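Local structure of Lmo2181 protein (Listeria monocytogenes serovar 1/2a, 5JCV) at the interface of chains A and B. The protein is a class B sortase, a cysteine transpeptidase that cleaves the C-terminal sorting signal of surface proteins and joins them covalently to the cell wall. Numbering follows the deposited sequence. Chains: chain A/B, Lmo2181 protein.

The interface of chains A and B. Residues chain A 7, 10, 14, 17, 28, 43; chain B 7, 10, 14.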
loop_
_atom_site.group_PDB
_atom_site.type_symbol
_atom_site.label_atom_id
_atom_site.label_comp_id
_atom_site.label_asym_id
_atom_site.label_seq_id
_atom_site.Cartn_x
_atom_site.Cartn_y
_atom_site.Cartn_z
ATOM N N LEU A 7 10.682 10.022 -2.775
ATOM C CA LEU A 7 10.262 8.727 -2.212
ATOM C C LEU A 7 8.840 8.761 -1.627
ATOM O O LEU A 7 8.076 7.833 -1.814
ATOM C CB LEU A 7 11.249 8.269 -1.144
ATOM C CG LEU A 7 11.024 6.836 -0.663
ATOM C CD1 LEU A 7 11.279 5.890 -1.824
ATOM C CD2 LEU A 7 11.908 6.486 0.526
ATOM N N LEU A 10 6.444 8.701 -4.565
ATOM C CA LEU A 10 6.352 7.334 -5.070
ATOM C C LEU A 10 5.448 6.439 -4.228
ATOM O O LEU A 10 4.750 5.603 -4.755
ATOM C CB LEU A 10 7.759 6.735 -5.162
ATOM C CG LEU A 10 7.890 5.267 -5.591
ATOM C CD1 LEU A 10 7.302 5.107 -6.985
ATOM C CD2 LEU A 10 9.341 4.788 -5.548
HETATM N N MSE A 14 2.405 4.750 -6.299
HETATM C CA MSE A 14 2.502 3.312 -6.658
HETATM C C MSE A 14 1.537 2.560 -5.815
HETATM O O MSE A 14 1.648 2.568 -4.629
HETATM C CB MSE A 14 3.939 2.787 -6.581
HETATM C CG MSE A 14 4.135 1.268 -6.447
HETATM SE SE MSE A 14 6.078 0.934 -6.652
HETATM C CE MSE A 14 6.673 1.605 -4.878
ATOM N N TRP A 17 1.512 -3.882 -8.095
ATOM C CA TRP A 17 2.544 -4.511 -8.927
ATOM C C TRP A 17 1.867 -5.520 -9.853
ATOM O O TRP A 17 0.845 -6.120 -9.492
ATOM C CB TRP A 17 3.630 -5.225 -8.101
ATOM C CG TRP A 17 4.828 -5.430 -8.920
ATOM C CD1 TRP A 17 5.054 -6.439 -9.776
ATOM C CD2 TRP A 17 5.955 -4.558 -9.020
ATOM N NE1 TRP A 17 6.263 -6.280 -10.390
ATOM C CE2 TRP A 17 6.816 -5.104 -9.964
ATOM C CE3 TRP A 17 6.315 -3.360 -8.388
ATOM C CZ2 TRP A 17 8.035 -4.513 -10.294
ATOM C CZ3 TRP A 17 7.515 -2.755 -8.733
ATOM C CH2 TRP A 17 8.360 -3.334 -9.676
ATOM N N PRO A 28 5.612 -1.796 -11.676
ATOM C CA PRO A 28 4.798 -1.133 -10.702
ATOM C C PRO A 28 3.542 -0.609 -11.371
ATOM O O PRO A 28 3.561 -0.246 -12.565
ATOM C CB PRO A 28 5.692 0.008 -10.226
ATOM C CG PRO A 28 6.506 0.332 -11.439
ATOM C CD PRO A 28 6.846 -1.039 -11.943
ATOM N N TYR A 43 7.478 6.267 -13.399
ATOM C CA TYR A 43 7.118 6.028 -12.004
ATOM C C TYR A 43 7.720 7.067 -11.028
ATOM O O TYR A 43 7.301 7.148 -9.874
ATOM C CB TYR A 43 7.466 4.589 -11.575
ATOM C CG TYR A 43 8.946 4.292 -11.453
ATOM C CD1 TYR A 43 9.669 4.671 -10.324
ATOM C CD2 TYR A 43 9.622 3.619 -12.473
ATOM C CE1 TYR A 43 11.026 4.417 -10.229
ATOM C CE2 TYR A 43 10.968 3.347 -12.376
ATOM C CZ TYR A 43 11.667 3.758 -11.257
ATOM O OH TYR A 43 13.005 3.483 -11.169
ATOM N N LEU B 7 13.067 -2.035 -6.883
ATOM C CA LEU B 7 11.791 -1.310 -6.756
ATOM C C LEU B 7 10.633 -2.212 -6.292
ATOM O O LEU B 7 9.832 -1.810 -5.469
ATOM C CB LEU B 7 11.427 -0.643 -8.077
ATOM C CG LEU B 7 10.240 0.315 -7.984
ATOM C CD1 LEU B 7 10.624 1.476 -7.083
ATOM C CD2 LEU B 7 9.798 0.815 -9.353
ATOM N N LEU B 10 11.118 -2.795 -2.577
ATOM C CA LEU B 10 10.669 -1.609 -1.852
ATOM C C LEU B 10 9.152 -1.529 -1.709
ATOM O O LEU B 10 8.654 -1.095 -0.696
ATOM C CB LEU B 10 11.206 -0.357 -2.550
ATOM C CG LEU B 10 10.781 1.012 -2.001
ATOM C CD1 LEU B 10 11.252 1.133 -0.560
ATOM C CD2 LEU B 10 11.320 2.160 -2.854
HETATM N N MSE B 14 7.864 -1.297 2.124
HETATM C CA MSE B 14 7.390 0.015 2.635
HETATM C C MSE B 14 5.913 -0.055 2.785
HETATM O O MSE B 14 5.226 -0.256 1.834
HETATM C CB MSE B 14 7.876 1.186 1.776
HETATM C CG MSE B 14 7.102 2.511 1.877
HETATM SE SE MSE B 14 8.153 3.852 0.865
HETATM C CE MSE B 14 7.714 3.233 -0.973
#
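B:Leu7 pushes its forked tip into a hydrophobic recess of chain A lined by A:Tyr43, A:Pro28, A:Trp17 and A:Leu10, burying 91 Å² there. Its CG stands anti to the backbone N (chi1 -171°), extending the side chain toward chain A, and the fork at CG then sends the two methyls to different partners. CD2 sits over the centre of the A:Tyr43 ring, 3.8 Å from the centroid, a CH-pi contact in which a flat aromatic face receives a methyl. The same CD2 meets the pyrrolidine carbon CG of A:Pro28 at 3.9 Å; the rigid proline ring offers a fixed apolar wall at about a right angle to the leucine. CD1 instead reaches CD2 of A:Leu10, also 3.9 Å away. On another flank, the backbone C of B:Leu7 lies above the rim of the A:Trp17 indole, 4.0 Å from CZ3, while A:Pro28 N lies against the opposite face.

Nearer the two-fold axis, A:Met14 and B:Met14, with selenium replacing sulphur by labelling, bring their terminal methyls tip to tip, CE to CE 4.4 Å, a looser meeting suited to methionine's flexible, unbranched chain. Beside them A:Leu7 CD1 touches B:Leu10 CD2 at 3.9 Å, the symmetry twin of the contact between A:Leu10 and B:Leu7. No polar bond spans this patch, so shape and apolar burial carry it; the pairing may belong to the crystal rather than the cell.

In this extracellular sortase portion of the membrane-anchored protein, B's N-terminal helix 4-13 meets A's helix, strands 14-19 and 26-30 and the loop with A:Tyr43, and the two-fold repeats this the other way.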